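Local coordinates for glutathione S-transferase family protein (Pseudomonas putida, PDB 3LXZ) that probably catalyses the conjugation of reduced glutathione to a wide range of hydrophobic electrophiles, as a dimeric glutathione S-transferase, at residues P51-H57 / I66-I70; L3-S9 / F28-Y34; Y100-A105 / D129-F134. All coordinates share one frame; numbering follows the deposited sequence.

Interaction 1. Residues P51-H57 / I66-I70; sequences PVLETEH and ILDYI
L53 of strand 52-55 sits over I66 of helix 63-73, L53 CA and I66 CA being 6.6 Å apart, and the axes of the short segments 52-55 and 66-70 approach to 9.9 Å with directions 35° from parallel. This is a helix laid against one face of the thioredoxin-like sheet of the N-terminal domain. L53 carries most of the packing between the strand and the helix. Its CB rests against CG2 and CG1 of I66, while CG, anti to the backbone N (chi1 -169°), carries CD2 on to two further residues: L53 CD2 meets CD2 of Y69 at 3.9 Å and CG1 of I70. I66 answers from the helix with its CD1 methyl, which lies against the strand backbone, 3.5 Å from P51 O, and also touches CG of the P51 ring. P51 follows a cis peptide bond and packs near V50 and T63, both glutathione-binding residues, so this end of the contact borders the glutathione site. At the other end the Y69 and T55 side chains approach from opposite directions, T55 CG2 coming obliquely to the ring, 3.6 Å from Y69 CE2. T55 OG1 accepts a bent bond from H57 N (2.9 Å, 136°), an ST turn, and also hydrogen-bonds G58 O. Y69 OH lies at the edge of the H57 ring, 3.7 Å from H57 ND1, too long for a hydrogen bond. F85 of the second subunit meets the H57 ring. Strand and helix thus share an apolar seam without directional bonds, and at its rim H57 ND1 is buried without a partner.

Interaction 2. Residues L3-S9 / F28-Y34; sequences LKLYGFS and FEEVTFY
Strands 3-7 and 28-32 pair in parallel through a ladder of backbone bonds, E29 N to L3 O, L5 N to E29 O, V31 N to L5 O and G7 N to V31 O, at 2.8 to 3.0 Å. Just past strand 28-32, F33 N still reaches G7 O at 2.9 Å, but the bond is bent (138°) and the donor stands above the carbonyl plane.

Aromatic contacts come next. The Y6 ring lies flat beside V31, whose CB stands 4.0 Å from the Y6 ring centroid and almost on the ring normal, a CH-pi contact over the face. Turned 75° against F33, the same ring presents its edge to the F33 face, the centroids of the Y6 and F33 rings 5.9 Å apart. Beyond the strand, F8 and Y34 meet obliquely: CD1 of Y34 lies over one face of the F8 ring, 3.5 Å from F8 CD1. F33 O touches the edge of the F8 ring. The F8 ring is put there by its first torsion, with CG between the backbone N and the carbonyl carbon (chi1 61°).

Charge supplies the third kind. K4 and E29 run alongside each other in the same direction, and K4 NZ forms a salt bridge to E29 OE1 at 3.6 Å.

The pair forms the two ends of a beta-alpha-beta unit whose helix 12-23 packs on L5 and F28, and whose Y14 and K18 hold the E30 carboxylate together with R200. On the other face Y6 OH bonds to E54 of strand 52-55, the next strand of the sheet. Past the strand ends, helix 198-218 packs on Y34, and its F212 stacks on F8.

Interaction 3. Residues Y100-A105 / D129-F134; sequences YIELPA and DLLAGF
I101 turns its CG1 anti to the carbonyl carbon (chi1 -65°) and extends it (chi2 -176°), so that CD1 is carried across to F134, whose first torsion (chi1 -85°) turns a ring face to that methyl. The two meet within the all-helical C-terminal domain of the glutathione S-transferase fold, where helices 84-106 and 120-140 run antiparallel, the axes of the short segments 100-105 and 129-134 coming within 8.4 Å. I101 CD1 stands 3.9 Å from the F134 ring centroid, almost on its normal, a CH-pi contact over the face; its CG2 branch touches CZ at the far rim of the ring and also CD2 of L130. Replacing I101 with an alanine would probably uncover this face of F134 and open a gap beside L130 CD2. L130 crosses I101 at about a right angle: L130 CD2 reaches I101 O at 3.4 Å, and its CD1 lies against the backbone of A105. P104 and D129 close the other end, P104 CB against D129 CB at 3.6 Å.

The backbones come closest at G133, with G133 CA 4.5 Å from Y100 CA. A CB on G133 would point at Y100 O, closer than contact distance. Helix 84-106 has a wider pi-type turn at 100-102 and is kinked at P104, whose N lacks a bond to the preceding turn. The Y100 ring leads away, its hydroxyl hydrogen-bonding E62 of the second subunit, while F178 stacks on F134. Where the helices are closest, G133 CA makes a CA-H...O contact with Y100 O at 3.3 Å.

Along the chain the contacts come in series: the segments of interaction 2 precede those of interaction 1, and interaction 3 follows. The first two belong to one unit, the N-terminal thioredoxin-like domain, with centres about 11 Å apart. They share its sheet, where strands 3-7 and 52-55 are neighbours, and V52 O and Y6 N, 2.8 Å apart, probably share a hydrogen bond. Interaction 3 lies in the helical C-terminal domain, across the middle of the molecule, its centre about 26 and 27 Å from those of interactions 1 and 2. Helices 63-73 and 84-106, successive in the chain, carry the path from interaction 1 to interaction 3; both of these contacts also touch the second subunit, so each domain contributes to the dimer.

Interaction 1. Residues P51-H57 / I66-I70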
loop_
_atom_site.group_PDB
_atom_site.type_symbol
_atom_site.label_atom_id
_atom_site.label_comp_id
_atom_site.label_asym_id
_atom_site.label_seq_id
_atom_site.Cartn_x
_atom_site.Cartn_y
_atom_site.Cartn_z
ATOM N N PRO A 51 -11.511 -3.176 6.498
ATOM C CA PRO A 51 -12.764 -2.548 6.923
ATOM C C PRO A 51 -13.192 -1.364 6.080
ATOM O O PRO A 51 -12.439 -0.917 5.235
ATOM C CB PRO A 51 -12.418 -2.037 8.320
ATOM C CG PRO A 51 -10.966 -1.620 8.164
ATOM C CD PRO A 51 -10.363 -2.662 7.277
ATOM N N VAL A 52 -14.379 -0.817 6.378
ATOM C CA VAL A 52 -14.839 0.435 5.777
ATOM C C VAL A 52 -15.318 1.359 6.907
ATOM O O VAL A 52 -16.028 0.899 7.804
ATOM C CB VAL A 52 -15.962 0.183 4.757
ATOM C CG1 VAL A 52 -16.318 1.457 3.984
ATOM C CG2 VAL A 52 -15.533 -0.859 3.767
ATOM N N LEU A 53 -14.906 2.619 6.883
ATOM C CA LEU A 53 -15.394 3.622 7.845
ATOM C C LEU A 53 -16.529 4.406 7.214
ATOM O O LEU A 53 -16.365 4.951 6.124
ATOM C CB LEU A 53 -14.308 4.624 8.217
ATOM C CG LEU A 53 -14.634 5.548 9.405
ATOM C CD1 LEU A 53 -14.629 4.765 10.749
ATOM C CD2 LEU A 53 -13.663 6.713 9.460
ATOM N N GLU A 54 -17.672 4.482 7.891
ATOM C CA GLU A 54 -18.742 5.315 7.380
ATOM C C GLU A 54 -18.752 6.640 8.108
ATOM O O GLU A 54 -18.833 6.684 9.337
ATOM C CB GLU A 54 -20.111 4.619 7.472
ATOM C CG GLU A 54 -21.215 5.428 6.723
ATOM C CD GLU A 54 -22.597 4.734 6.681
ATOM O OE1 GLU A 54 -22.864 3.872 7.524
ATOM O OE2 GLU A 54 -23.426 5.074 5.792
ATOM N N THR A 55 -18.641 7.728 7.347
ATOM C CA THR A 55 -18.607 9.074 7.920
ATOM C C THR A 55 -19.837 9.837 7.398
ATOM O O THR A 55 -20.527 9.349 6.487
ATOM C CB THR A 55 -17.336 9.838 7.492
ATOM O OG1 THR A 55 -17.483 10.280 6.130
ATOM C CG2 THR A 55 -16.076 8.947 7.627
ATOM N N GLU A 56 -20.104 11.018 7.965
ATOM C CA GLU A 56 -21.091 11.934 7.393
ATOM C C GLU A 56 -20.893 12.238 5.900
ATOM O O GLU A 56 -21.862 12.554 5.193
ATOM C CB GLU A 56 -21.180 13.248 8.203
ATOM C CG GLU A 56 -19.841 13.959 8.405
ATOM C CD GLU A 56 -19.974 15.402 8.890
ATOM O OE1 GLU A 56 -20.825 16.145 8.346
ATOM O OE2 GLU A 56 -19.202 15.798 9.787
ATOM N N HIS A 57 -19.657 12.142 5.417
ATOM C CA HIS A 57 -19.360 12.416 3.999
ATOM C C HIS A 57 -19.423 11.182 3.081
ATOM O O HIS A 57 -19.299 11.317 1.854
ATOM C CB HIS A 57 -18.000 13.114 3.861
ATOM C CG HIS A 57 -17.858 14.329 4.724
ATOM N ND1 HIS A 57 -17.013 14.379 5.816
ATOM C CD2 HIS A 57 -18.480 15.533 4.673
ATOM C CE1 HIS A 57 -17.101 15.570 6.387
ATOM N NE2 HIS A 57 -17.988 16.285 5.716
ATOM N N ILE A 66 -8.049 4.955 6.241
ATOM C CA ILE A 66 -8.956 5.173 7.370
ATOM C C ILE A 66 -8.228 5.747 8.602
ATOM O O ILE A 66 -8.676 6.738 9.227
ATOM C CB ILE A 66 -9.725 3.893 7.711
ATOM C CG1 ILE A 66 -10.724 3.594 6.619
ATOM C CG2 ILE A 66 -10.459 4.022 9.039
ATOM C CD1 ILE A 66 -11.145 2.093 6.575
ATOM N N LEU A 67 -7.082 5.147 8.926
ATOM C CA LEU A 67 -6.312 5.588 10.095
ATOM C C LEU A 67 -5.827 7.043 9.939
ATOM O O LEU A 67 -5.872 7.839 10.902
ATOM C CB LEU A 67 -5.119 4.649 10.373
ATOM C CG LEU A 67 -5.428 3.217 10.771
ATOM C CD1 LEU A 67 -4.141 2.398 10.844
ATOM C CD2 LEU A 67 -6.113 3.290 12.138
ATOM N N ASP A 68 -5.408 7.413 8.723
ATOM C CA ASP A 68 -4.968 8.771 8.453
ATOM C C ASP A 68 -6.106 9.782 8.586
ATOM O O ASP A 68 -5.892 10.862 9.164
ATOM C CB ASP A 68 -4.359 8.886 7.055
ATOM C CG ASP A 68 -2.883 8.508 7.005
ATOM O OD1 ASP A 68 -2.206 8.380 8.066
ATOM O OD2 ASP A 68 -2.402 8.340 5.859
ATOM N N TYR A 69 -7.282 9.435 8.057
ATOM C CA TYR A 69 -8.492 10.241 8.217
ATOM C C TYR A 69 -8.839 10.405 9.685
ATOM O O TYR A 69 -9.110 11.511 10.108
ATOM C CB TYR A 69 -9.670 9.609 7.483
ATOM C CG TYR A 69 -10.944 10.414 7.591
ATOM C CD1 TYR A 69 -11.168 11.530 6.799
ATOM C CD2 TYR A 69 -11.937 10.038 8.488
ATOM C CE1 TYR A 69 -12.370 12.263 6.900
ATOM C CE2 TYR A 69 -13.128 10.764 8.603
ATOM C CZ TYR A 69 -13.329 11.871 7.796
ATOM O OH TYR A 69 -14.507 12.572 7.900
ATOM N N ILE A 70 -8.788 9.317 10.456
ATOM C CA ILE A 70 -9.076 9.406 11.891
ATOM C C ILE A 70 -8.126 10.362 12.627
ATOM O O ILE A 70 -8.582 11.207 13.418
ATOM C CB ILE A 70 -9.150 8.019 12.542
ATOM C CG1 ILE A 70 -10.369 7.260 12.048
ATOM C CG2 ILE A 70 -9.280 8.114 14.076
ATOM C CD1 ILE A 70 -10.359 5.771 12.452
#

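Interaction 2. Residues L3-S9 / F28-Y34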
loop_
_atom_site.group_PDB
_atom_site.type_symbol
_atom_site.label_atom_id
_atom_site.label_comp_id
_atom_site.label_asym_id
_atom_site.label_seq_id
_atom_site.Cartn_x
_atom_site.Cartn_y
_atom_site.Cartn_z
ATOM N N LEU A 3 -19.535 7.807 13.865
ATOM C CA LEU A 3 -18.714 6.912 13.026
ATOM C C LEU A 3 -19.178 5.471 13.129
ATOM O O LEU A 3 -19.498 4.979 14.233
ATOM C CB LEU A 3 -17.235 6.968 13.422
ATOM C CG LEU A 3 -16.483 8.284 13.277
ATOM C CD1 LEU A 3 -15.075 8.061 13.802
ATOM C CD2 LEU A 3 -16.459 8.769 11.842
ATOM N N LYS A 4 -19.204 4.778 11.996
ATOM C CA LYS A 4 -19.542 3.368 11.984
ATOM C C LYS A 4 -18.374 2.630 11.338
ATOM O O LYS A 4 -17.870 3.060 10.308
ATOM C CB LYS A 4 -20.796 3.105 11.164
ATOM C CG LYS A 4 -22.095 3.813 11.597
ATOM C CD LYS A 4 -23.261 3.241 10.742
ATOM C CE LYS A 4 -24.656 3.603 11.246
ATOM N NZ LYS A 4 -24.771 4.999 11.749
ATOM N N LEU A 5 -17.960 1.523 11.935
ATOM C CA LEU A 5 -16.897 0.704 11.361
ATOM C C LEU A 5 -17.482 -0.601 10.826
ATOM O O LEU A 5 -17.945 -1.440 11.610
ATOM C CB LEU A 5 -15.837 0.395 12.419
ATOM C CG LEU A 5 -14.594 -0.338 11.910
ATOM C CD1 LEU A 5 -13.821 0.510 10.854
ATOM C CD2 LEU A 5 -13.718 -0.624 13.116
ATOM N N TYR A 6 -17.450 -0.779 9.503
ATOM C CA TYR A 6 -17.934 -1.992 8.884
ATOM C C TYR A 6 -16.800 -2.992 8.819
ATOM O O TYR A 6 -15.733 -2.687 8.268
ATOM C CB TYR A 6 -18.393 -1.750 7.429
ATOM C CG TYR A 6 -19.712 -1.014 7.292
ATOM C CD1 TYR A 6 -19.897 0.224 7.894
ATOM C CD2 TYR A 6 -20.758 -1.548 6.533
ATOM C CE1 TYR A 6 -21.099 0.906 7.763
ATOM C CE2 TYR A 6 -21.962 -0.863 6.399
ATOM C CZ TYR A 6 -22.112 0.360 7.012
ATOM O OH TYR A 6 -23.291 1.069 6.876
ATOM N N GLY A 7 -17.026 -4.180 9.360
ATOM C CA GLY A 7 -16.062 -5.269 9.194
ATOM C C GLY A 7 -16.443 -6.448 10.073
ATOM O O GLY A 7 -17.627 -6.696 10.339
ATOM N N PHE A 8 -15.454 -7.207 10.494
ATOM C CA PHE A 8 -15.736 -8.315 11.371
ATOM C C PHE A 8 -14.531 -8.516 12.257
ATOM O O PHE A 8 -13.422 -8.267 11.847
ATOM C CB PHE A 8 -16.154 -9.558 10.572
ATOM C CG PHE A 8 -15.100 -10.089 9.606
ATOM C CD1 PHE A 8 -14.909 -9.498 8.336
ATOM C CD2 PHE A 8 -14.317 -11.185 9.962
ATOM C CE1 PHE A 8 -13.946 -9.999 7.464
ATOM C CE2 PHE A 8 -13.355 -11.709 9.088
ATOM C CZ PHE A 8 -13.170 -11.109 7.837
ATOM N N SER A 9 -14.771 -8.964 13.487
ATOM C CA SER A 9 -13.710 -9.008 14.484
ATOM C C SER A 9 -12.666 -10.081 14.268
ATOM O O SER A 9 -11.700 -10.143 15.010
ATOM C CB SER A 9 -14.321 -9.118 15.878
ATOM O OG SER A 9 -14.914 -7.882 16.203
ATOM N N PHE A 28 -17.883 4.787 18.467
ATOM C CA PHE A 28 -18.122 4.165 17.174
ATOM C C PHE A 28 -19.090 3.003 17.262
ATOM O O PHE A 28 -19.200 2.345 18.289
ATOM C CB PHE A 28 -16.799 3.696 16.542
ATOM C CG PHE A 28 -16.097 2.600 17.298
ATOM C CD1 PHE A 28 -15.317 2.893 18.420
ATOM C CD2 PHE A 28 -16.172 1.271 16.861
ATOM C CE1 PHE A 28 -14.659 1.881 19.120
ATOM C CE2 PHE A 28 -15.514 0.249 17.547
ATOM C CZ PHE A 28 -14.740 0.557 18.678
ATOM N N GLU A 29 -19.762 2.727 16.160
ATOM C CA GLU A 29 -20.693 1.616 16.090
ATOM C C GLU A 29 -20.099 0.560 15.160
ATOM O O GLU A 29 -19.577 0.891 14.091
ATOM C CB GLU A 29 -22.057 2.126 15.598
ATOM C CG GLU A 29 -23.122 1.062 15.356
ATOM C CD GLU A 29 -24.363 1.619 14.624
ATOM O OE1 GLU A 29 -24.553 2.858 14.583
ATOM O OE2 GLU A 29 -25.141 0.804 14.078
ATOM N N GLU A 30 -20.153 -0.691 15.582
ATOM C CA GLU A 30 -19.649 -1.800 14.789
ATOM C C GLU A 30 -20.761 -2.381 13.952
ATOM O O GLU A 30 -21.840 -2.631 14.466
ATOM C CB GLU A 30 -19.055 -2.874 15.689
ATOM C CG GLU A 30 -17.867 -2.381 16.505
ATOM C CD GLU A 30 -17.215 -3.478 17.280
ATOM O OE1 GLU A 30 -17.383 -3.492 18.511
ATOM O OE2 GLU A 30 -16.561 -4.353 16.666
ATOM N N VAL A 31 -20.504 -2.572 12.660
ATOM C CA VAL A 31 -21.445 -3.197 11.722
ATOM C C VAL A 31 -20.808 -4.425 11.108
ATOM O O VAL A 31 -19.754 -4.315 10.480
ATOM C CB VAL A 31 -21.846 -2.223 10.570
ATOM C CG1 VAL A 31 -22.812 -2.892 9.605
ATOM C CG2 VAL A 31 -22.441 -0.909 11.120
ATOM N N THR A 32 -21.422 -5.599 11.291
ATOM C CA THR A 32 -20.913 -6.856 10.720
ATOM C C THR A 32 -21.014 -6.798 9.187
ATOM O O THR A 32 -22.099 -6.550 8.641
ATOM C CB THR A 32 -21.670 -8.089 11.284
ATOM O OG1 THR A 32 -21.664 -8.020 12.719
ATOM C CG2 THR A 32 -21.001 -9.423 10.863
ATOM N N PHE A 33 -19.892 -7.051 8.518
ATOM C CA PHE A 33 -19.720 -6.839 7.071
ATOM C C PHE A 33 -18.458 -7.622 6.695
ATOM O O PHE A 33 -17.400 -7.416 7.282
ATOM C CB PHE A 33 -19.533 -5.346 6.748
ATOM C CG PHE A 33 -19.165 -5.067 5.297
ATOM C CD1 PHE A 33 -20.118 -5.125 4.268
ATOM C CD2 PHE A 33 -17.872 -4.726 4.977
ATOM C CE1 PHE A 33 -19.757 -4.851 2.918
ATOM C CE2 PHE A 33 -17.508 -4.459 3.647
ATOM C CZ PHE A 33 -18.464 -4.529 2.621
ATOM N N TYR A 34 -18.579 -8.550 5.752
ATOM C CA TYR A 34 -17.461 -9.401 5.406
ATOM C C TYR A 34 -16.836 -9.033 4.043
ATOM O O TYR A 34 -15.913 -9.721 3.584
ATOM C CB TYR A 34 -17.927 -10.841 5.355
ATOM C CG TYR A 34 -18.386 -11.398 6.688
ATOM C CD1 TYR A 34 -17.456 -11.749 7.684
ATOM C CD2 TYR A 34 -19.754 -11.564 6.951
ATOM C CE1 TYR A 34 -17.886 -12.290 8.918
ATOM C CE2 TYR A 34 -20.196 -12.099 8.166
ATOM C CZ TYR A 34 -19.265 -12.454 9.141
ATOM O OH TYR A 34 -19.735 -12.999 10.345
#

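Interaction 3. Residues Y100-A105 / D129-F134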
loop_
_atom_site.group_PDB
_atom_site.type_symbol
_atom_site.label_atom_id
_atom_site.label_comp_id
_atom_site.label_asym_id
_atom_site.label_seq_id
_atom_site.Cartn_x
_atom_site.Cartn_y
_atom_site.Cartn_z
ATOM N N TYR A 100 4.999 -5.770 2.780
ATOM C CA TYR A 100 6.125 -6.712 2.756
ATOM C C TYR A 100 6.058 -7.763 3.826
ATOM O O TYR A 100 6.877 -8.713 3.823
ATOM C CB TYR A 100 7.495 -5.993 2.776
ATOM C CG TYR A 100 7.549 -4.901 1.737
ATOM C CD1 TYR A 100 7.228 -5.176 0.408
ATOM C CD2 TYR A 100 7.846 -3.603 2.104
ATOM C CE1 TYR A 100 7.219 -4.155 -0.563
ATOM C CE2 TYR A 100 7.851 -2.577 1.170
ATOM C CZ TYR A 100 7.532 -2.863 -0.163
ATOM O OH TYR A 100 7.551 -1.820 -1.059
ATOM N N ILE A 101 5.067 -7.651 4.704
ATOM C CA ILE A 101 4.835 -8.687 5.736
ATOM C C ILE A 101 3.402 -9.180 5.673
ATOM O O ILE A 101 3.171 -10.356 5.410
ATOM C CB ILE A 101 5.244 -8.238 7.151
ATOM C CG1 ILE A 101 6.768 -8.012 7.192
ATOM C CG2 ILE A 101 4.775 -9.280 8.185
ATOM C CD1 ILE A 101 7.311 -7.664 8.559
ATOM N N GLU A 102 2.434 -8.274 5.821
ATOM C CA GLU A 102 1.038 -8.712 5.840
ATOM C C GLU A 102 0.553 -9.381 4.527
ATOM O O GLU A 102 0.018 -10.483 4.558
ATOM C CB GLU A 102 0.117 -7.571 6.255
ATOM C CG GLU A 102 -1.227 -8.109 6.932
ATOM C CD GLU A 102 -2.233 -8.788 5.998
ATOM O OE1 GLU A 102 -2.354 -8.398 4.800
ATOM O OE2 GLU A 102 -2.957 -9.693 6.492
ATOM N N LEU A 103 0.756 -8.716 3.383
ATOM C CA LEU A 103 0.296 -9.258 2.107
ATOM C C LEU A 103 0.960 -10.575 1.745
ATOM O O LEU A 103 0.257 -11.526 1.386
ATOM C CB LEU A 103 0.408 -8.253 0.953
ATOM C CG LEU A 103 -0.478 -6.984 1.112
ATOM C CD1 LEU A 103 -0.377 -6.186 -0.187
ATOM C CD2 LEU A 103 -1.923 -7.322 1.456
ATOM N N PRO A 104 2.293 -10.677 1.873
ATOM C CA PRO A 104 2.811 -12.017 1.578
ATOM C C PRO A 104 2.313 -13.107 2.538
ATOM O O PRO A 104 2.056 -14.228 2.099
ATOM C CB PRO A 104 4.327 -11.872 1.677
ATOM C CG PRO A 104 4.601 -10.543 2.173
ATOM C CD PRO A 104 3.361 -9.706 2.173
ATOM N N ALA A 105 2.218 -12.828 3.830
ATOM C CA ALA A 105 1.644 -13.818 4.751
ATOM C C ALA A 105 0.224 -14.217 4.356
ATOM O O ALA A 105 -0.140 -15.411 4.437
ATOM C CB ALA A 105 1.678 -13.326 6.179
ATOM N N ASP A 129 9.549 -13.354 0.222
ATOM C CA ASP A 129 8.947 -12.037 0.528
ATOM C C ASP A 129 8.942 -11.730 2.036
ATOM O O ASP A 129 9.235 -10.590 2.445
ATOM C CB ASP A 129 7.530 -11.924 -0.040
ATOM C CG ASP A 129 7.502 -11.718 -1.535
ATOM O OD1 ASP A 129 8.529 -11.334 -2.140
ATOM O OD2 ASP A 129 6.412 -11.903 -2.120
ATOM N N LEU A 130 8.603 -12.731 2.849
ATOM C CA LEU A 130 8.593 -12.568 4.309
ATOM C C LEU A 130 9.968 -12.402 4.914
ATOM O O LEU A 130 10.197 -11.533 5.763
ATOM C CB LEU A 130 7.856 -13.704 4.990
ATOM C CG LEU A 130 6.350 -13.525 4.813
ATOM C CD1 LEU A 130 5.608 -14.781 5.092
ATOM C CD2 LEU A 130 5.889 -12.405 5.724
ATOM N N LEU A 131 10.903 -13.219 4.451
ATOM C CA LEU A 131 12.278 -13.028 4.852
ATOM C C LEU A 131 12.734 -11.594 4.531
ATOM O O LEU A 131 13.393 -10.957 5.341
ATOM C CB LEU A 131 13.188 -14.043 4.162
ATOM C CG LEU A 131 13.133 -15.448 4.741
ATOM C CD1 LEU A 131 14.124 -16.337 3.962
ATOM C CD2 LEU A 131 13.477 -15.498 6.271
ATOM N N ALA A 132 12.378 -11.079 3.356
ATOM C CA ALA A 132 12.822 -9.723 3.025
ATOM C C ALA A 132 12.058 -8.676 3.843
ATOM O O ALA A 132 12.616 -7.647 4.258
ATOM C CB ALA A 132 12.696 -9.459 1.505
ATOM N N GLY A 133 10.791 -8.957 4.115
ATOM C CA GLY A 133 9.952 -7.987 4.814
ATOM C C GLY A 133 10.381 -7.845 6.255
ATOM O O GLY A 133 10.430 -6.733 6.810
ATOM N N PHE A 134 10.686 -8.974 6.877
ATOM C CA PHE A 134 11.206 -8.969 8.248
ATOM C C PHE A 134 12.593 -8.317 8.320
ATOM O O PHE A 134 12.876 -7.595 9.286
ATOM C CB PHE A 134 11.200 -10.385 8.855
ATOM C CG PHE A 134 9.879 -10.753 9.454
ATOM C CD1 PHE A 134 9.494 -10.204 10.674
ATOM C CD2 PHE A 134 8.997 -11.605 8.798
ATOM C CE1 PHE A 134 8.238 -10.508 11.251
ATOM C CE2 PHE A 134 7.735 -11.937 9.392
ATOM C CZ PHE A 134 7.361 -11.374 10.610
#